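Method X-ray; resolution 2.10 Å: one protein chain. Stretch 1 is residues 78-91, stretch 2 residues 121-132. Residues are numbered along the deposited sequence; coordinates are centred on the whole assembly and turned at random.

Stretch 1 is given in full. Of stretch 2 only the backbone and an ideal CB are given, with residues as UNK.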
# COMPACT_ATOMS: atom_id res chain seq x y z
N TYR A 78 0.63 10.81 2.64
CA TYR A 78 0.23 9.46 2.24
C TYR A 78 -0.02 8.51 3.42
O TYR A 78 -0.98 7.76 3.41
CB TYR A 78 1.28 8.90 1.28
CG TYR A 78 1.43 9.75 0.04
CD1 TYR A 78 0.45 9.74 -0.96
CD2 TYR A 78 2.52 10.61 -0.10
CE1 TYR A 78 0.57 10.58 -2.09
CE2 TYR A 78 2.65 11.44 -1.21
CZ TYR A 78 1.68 11.42 -2.19
OH TYR A 78 1.83 12.26 -3.27
N THR A 79 0.84 8.56 4.44
CA THR A 79 0.67 7.72 5.62
C THR A 79 -0.70 8.00 6.25
O THR A 79 -1.37 7.10 6.77
CB THR A 79 1.75 8.01 6.69
OG1 THR A 79 1.88 9.43 6.85
CG2 THR A 79 3.11 7.40 6.31
N ILE A 80 -1.11 9.27 6.21
CA ILE A 80 -2.40 9.68 6.77
C ILE A 80 -3.54 9.23 5.87
O ILE A 80 -4.48 8.59 6.32
CB ILE A 80 -2.46 11.23 6.95
CG1 ILE A 80 -1.41 11.66 7.98
CG2 ILE A 80 -3.85 11.66 7.38
CD1 ILE A 80 -1.21 13.16 8.06
N TYR A 81 -3.44 9.56 4.58
CA TYR A 81 -4.49 9.19 3.64
C TYR A 81 -4.75 7.69 3.48
O TYR A 81 -5.90 7.28 3.49
CB TYR A 81 -4.21 9.80 2.27
CG TYR A 81 -4.18 11.32 2.25
CD1 TYR A 81 -4.46 12.07 3.40
CD2 TYR A 81 -3.87 12.00 1.07
CE1 TYR A 81 -4.43 13.47 3.38
CE2 TYR A 81 -3.83 13.40 1.03
CZ TYR A 81 -4.11 14.12 2.19
OH TYR A 81 -4.05 15.49 2.15
N PHE A 82 -3.69 6.89 3.32
CA PHE A 82 -3.87 5.43 3.17
C PHE A 82 -4.39 4.77 4.45
O PHE A 82 -4.97 3.69 4.39
CB PHE A 82 -2.55 4.75 2.78
CG PHE A 82 -2.20 4.87 1.33
CD1 PHE A 82 -3.05 4.32 0.34
CD2 PHE A 82 -1.00 5.48 0.93
CE1 PHE A 82 -2.71 4.39 -1.02
CE2 PHE A 82 -0.66 5.55 -0.42
CZ PHE A 82 -1.52 5.00 -1.40
N SER A 83 -4.17 5.41 5.60
CA SER A 83 -4.63 4.85 6.88
C SER A 83 -6.13 4.65 6.93
O SER A 83 -6.61 3.74 7.61
CB SER A 83 -4.27 5.74 8.08
OG SER A 83 -2.89 5.67 8.40
N ARG A 84 -6.88 5.50 6.23
CA ARG A 84 -8.33 5.40 6.28
C ARG A 84 -8.94 4.08 5.81
O ARG A 84 -9.82 3.55 6.47
CB ARG A 84 -8.99 6.55 5.52
CG ARG A 84 -10.53 6.49 5.63
CD ARG A 84 -11.17 7.81 5.28
NE ARG A 84 -10.58 8.90 6.04
CZ ARG A 84 -10.61 10.16 5.64
NH1 ARG A 84 -11.21 10.47 4.50
NH2 ARG A 84 -9.99 11.11 6.34
N ASN A 85 -8.49 3.57 4.67
CA ASN A 85 -9.05 2.31 4.18
C ASN A 85 -8.07 1.13 4.31
O ASN A 85 -8.38 0.04 3.88
CB ASN A 85 -9.51 2.46 2.72
CG ASN A 85 -10.51 3.60 2.54
OD1 ASN A 85 -11.29 3.90 3.43
ND2 ASN A 85 -10.48 4.24 1.37
N LEU A 86 -6.93 1.37 4.94
CA LEU A 86 -5.88 0.36 5.11
C LEU A 86 -6.38 -0.98 5.61
O LEU A 86 -6.12 -2.00 5.01
CB LEU A 86 -4.79 0.87 6.06
CG LEU A 86 -3.53 -0.01 6.08
CD1 LEU A 86 -2.81 0.13 4.73
CD2 LEU A 86 -2.62 0.42 7.24
N PHE A 87 -7.09 -0.99 6.73
CA PHE A 87 -7.60 -2.25 7.27
C PHE A 87 -8.55 -2.99 6.32
O PHE A 87 -8.38 -4.19 6.09
CB PHE A 87 -8.30 -2.01 8.61
CG PHE A 87 -9.09 -3.18 9.08
CD1 PHE A 87 -8.47 -4.39 9.37
CD2 PHE A 87 -10.48 -3.08 9.22
CE1 PHE A 87 -9.21 -5.49 9.81
CE2 PHE A 87 -11.23 -4.18 9.66
CZ PHE A 87 -10.59 -5.39 9.95
N ASN A 88 -9.56 -2.30 5.80
CA ASN A 88 -10.49 -2.97 4.88
C ASN A 88 -9.77 -3.45 3.63
O ASN A 88 -10.03 -4.54 3.16
CB ASN A 88 -11.64 -2.03 4.47
CG ASN A 88 -12.60 -1.77 5.61
OD1 ASN A 88 -12.56 -2.46 6.62
ND2 ASN A 88 -13.47 -0.78 5.45
N LEU A 89 -8.88 -2.62 3.09
CA LEU A 89 -8.13 -3.01 1.90
C LEU A 89 -7.23 -4.22 2.16
O LEU A 89 -7.16 -5.14 1.35
CB LEU A 89 -7.26 -1.83 1.41
CG LEU A 89 -7.93 -0.86 0.44
CD1 LEU A 89 -7.00 0.31 0.14
CD2 LEU A 89 -8.30 -1.60 -0.84
N TYR A 90 -6.53 -4.19 3.28
CA TYR A 90 -5.62 -5.26 3.64
C TYR A 90 -6.36 -6.58 3.84
O TYR A 90 -5.98 -7.60 3.27
CB TYR A 90 -4.85 -4.88 4.91
CG TYR A 90 -3.81 -5.90 5.32
CD1 TYR A 90 -4.17 -7.08 5.97
CD2 TYR A 90 -2.46 -5.70 5.04
CE1 TYR A 90 -3.20 -8.03 6.34
CE2 TYR A 90 -1.50 -6.63 5.40
CZ TYR A 90 -1.88 -7.79 6.05
OH TYR A 90 -0.92 -8.70 6.42
N LYS A 91 -7.38 -6.55 4.68
CA LYS A 91 -8.18 -7.73 4.98
C LYS A 91 -8.82 -8.32 3.71
O LYS A 91 -8.78 -9.52 3.50
CB LYS A 91 -9.28 -7.37 5.99
CG LYS A 91 -10.32 -8.47 6.21
CD LYS A 91 -11.24 -8.16 7.39
CE LYS A 91 -12.29 -9.28 7.60
NZ LYS A 91 -13.17 -9.05 8.80
N UNK A 121 4.98 3.35 14.59
CA UNK A 121 4.14 2.70 13.57
C UNK A 121 3.90 3.58 12.33
O UNK A 121 3.70 4.79 12.45
CB UNK A 121 2.79 2.32 14.19
N UNK A 122 3.93 2.96 11.16
CA UNK A 122 3.75 3.68 9.90
C UNK A 122 2.37 4.33 9.73
O UNK A 122 2.26 5.43 9.21
CB UNK A 122 3.99 2.72 8.74
N UNK A 123 1.33 3.65 10.19
CA UNK A 123 -0.03 4.15 10.05
C UNK A 123 -0.74 4.34 11.39
O UNK A 123 -0.24 3.95 12.45
CB UNK A 123 -0.84 3.19 9.17
N UNK A 124 -1.91 4.95 11.30
CA UNK A 124 -2.75 5.17 12.46
C UNK A 124 -2.79 3.87 13.28
O UNK A 124 -3.03 2.76 12.74
CB UNK A 124 -4.15 5.61 12.04
N UNK A 125 -2.53 4.02 14.58
CA UNK A 125 -2.52 2.87 15.47
C UNK A 125 -3.78 2.03 15.35
O UNK A 125 -3.71 0.80 15.47
CB UNK A 125 -2.35 3.33 16.92
N UNK A 126 -4.92 2.67 15.08
CA UNK A 126 -6.18 1.93 14.97
C UNK A 126 -6.24 0.88 13.85
O UNK A 126 -6.70 -0.24 14.07
CB UNK A 126 -7.32 2.93 14.76
N UNK A 127 -5.80 1.28 12.67
CA UNK A 127 -5.78 0.40 11.50
C UNK A 127 -4.89 -0.83 11.75
O UNK A 127 -5.30 -1.96 11.50
CB UNK A 127 -5.29 1.17 10.27
N UNK A 128 -3.68 -0.60 12.25
CA UNK A 128 -2.72 -1.66 12.53
C UNK A 128 -3.21 -2.66 13.58
O UNK A 128 -2.94 -3.85 13.47
CB UNK A 128 -1.40 -1.04 12.99
N UNK A 129 -3.92 -2.18 14.61
CA UNK A 129 -4.46 -3.06 15.65
C UNK A 129 -5.55 -3.95 15.05
O UNK A 129 -5.62 -5.13 15.37
CB UNK A 129 -5.01 -2.25 16.82
N UNK A 130 -6.41 -3.37 14.22
CA UNK A 130 -7.48 -4.13 13.57
C UNK A 130 -6.89 -5.20 12.64
O UNK A 130 -7.41 -6.31 12.55
CB UNK A 130 -8.40 -3.19 12.79
N UNK A 131 -5.80 -4.85 11.94
CA UNK A 131 -5.16 -5.82 11.05
C UNK A 131 -4.55 -6.94 11.88
O UNK A 131 -4.65 -8.11 11.53
CB UNK A 131 -4.09 -5.15 10.18
N UNK A 132 -3.92 -6.57 13.00
CA UNK A 132 -3.33 -7.59 13.86
C UNK A 132 -4.40 -8.56 14.39
O UNK A 132 -4.18 -9.76 14.41
CB UNK A 132 -2.59 -6.93 15.03

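At position 121 the ideal CB has nothing of stretch 1 within 5.5 Å, so the contact sets no preference; phi/psi of -48/140 is compatible with proline among many others, and the residue is P121.

Position 122 points its CB sideways, 5.3 Å from T79 CG2. A medium or long apolar chain could close that gap. The residue is L122, whose CD1 comes to 3.8 Å from T79 CG2.

Position 123 is more tightly defined. Its CB, also sideways, lies 3.8 Å from L86 CD2 and 4.6 Å from T79 O, between an apolar surface and a helical carbonyl. Leucine, methionine or an aromatic would suit. F123 (chi1 -58°, m) lays one ring face on L86, with L86 CD2 3.7 Å from the ring centroid and 26° off the normal. S83 OG and T79 O lie at the ring edge, the latter 3.4 Å from F123 CD1.

At position 124 the backbone amide is already engaged: its N lies 3.1 Å from S83 OG, with an N-H...O angle of 172°. S83 OG in turn donates to T79 O at 2.6 Å, so one hydroxyl links the two stretches. The CB points toward stretch 1, 3.9 Å from S83 OG, and the site precedes a helix, where serine, threonine, aspartate or asparagine are common; longer polar chains also fit. It is E124, whose OE2 reaches 3.5 Å from S83 CB.

Positions 125 and 126 have no stretch 1 atom within 5.5 Å of their CBs. Position 125 has room for a side chain, yet is G125; 126 is S126.

Position 127 points toward stretch 1, its CB 3.9 Å from S83 O and 4.5 Å from F87 N. With its CA 5.3 Å from that of F87, a small residue is favoured: alanine, serine or glycine. A127 places its methyl 4.1 Å from L86 CD2.

Position 128 points away, leaving the choice wide. L128 nevertheless brings CD2 to 4.3 Å from L86 CD2. Position 129, out of reach, is E129.

At position 130 the CB points toward stretch 1, 3.6 Å from F87 CD1. Any chain with aliphatic carbons near its base could cover that ring. K130 does so: CB sits 3.7 Å from the F87 ring centroid, 16° off the normal, while the chain's end leads away.

Position 131 lies 4.5 Å from F87 CD1 and 4.6 Å from Y90 CD1 by its CB, inviting isoleucine, leucine, valine or methionine. I131 sends CG2 over one face of Y90, 3.9 Å from the ring centroid, and CD1 to 4.1 Å from L86 CG.

Position 132 points away; it is E132.

Stretch 2 121-132: PLFEGSALEKIE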
# COMPACT_ATOMS: atom_id res chain seq x y z
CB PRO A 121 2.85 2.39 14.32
CG PRO A 121 3.34 2.18 15.75
CD PRO A 121 4.33 3.31 15.91
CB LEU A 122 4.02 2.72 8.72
CG LEU A 122 4.15 3.31 7.30
CD1 LEU A 122 5.24 4.40 7.23
CD2 LEU A 122 4.47 2.20 6.35
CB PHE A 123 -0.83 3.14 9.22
CG PHE A 123 -0.25 2.88 7.86
CD1 PHE A 123 -0.45 3.78 6.82
CD2 PHE A 123 0.49 1.73 7.63
CE1 PHE A 123 0.09 3.53 5.56
CE2 PHE A 123 1.04 1.47 6.37
CZ PHE A 123 0.83 2.37 5.33
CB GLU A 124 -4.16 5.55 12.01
CG GLU A 124 -4.27 6.99 11.51
CD GLU A 124 -5.71 7.41 11.24
OE1 GLU A 124 -6.57 7.21 12.13
OE2 GLU A 124 -5.98 7.95 10.14
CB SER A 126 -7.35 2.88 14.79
OG SER A 126 -8.53 2.11 14.58
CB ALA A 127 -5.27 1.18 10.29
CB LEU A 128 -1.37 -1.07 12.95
CG LEU A 128 -0.66 -0.27 11.85
CD1 LEU A 128 0.67 0.26 12.35
CD2 LEU A 128 -0.44 -1.15 10.62
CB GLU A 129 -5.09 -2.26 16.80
CG GLU A 129 -4.11 -1.56 17.73
CD GLU A 129 -4.84 -0.68 18.76
OE1 GLU A 129 -5.82 -1.17 19.37
OE2 GLU A 129 -4.43 0.49 18.95
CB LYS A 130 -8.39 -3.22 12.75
CG LYS A 130 -9.39 -2.35 13.52
CD LYS A 130 -10.36 -1.72 12.50
CE LYS A 130 -11.28 -0.64 13.08
NZ LYS A 130 -12.35 -1.17 13.98
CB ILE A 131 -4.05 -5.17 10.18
CG1 ILE A 131 -4.69 -4.31 9.09
CG2 ILE A 131 -3.17 -6.26 9.54
CD1 ILE A 131 -3.68 -3.43 8.32
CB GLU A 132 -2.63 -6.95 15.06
CG GLU A 132 -1.95 -7.96 15.95
CD GLU A 132 -1.11 -7.31 17.03
OE1 GLU A 132 -1.68 -6.53 17.82
OE2 GLU A 132 0.10 -7.58 17.08
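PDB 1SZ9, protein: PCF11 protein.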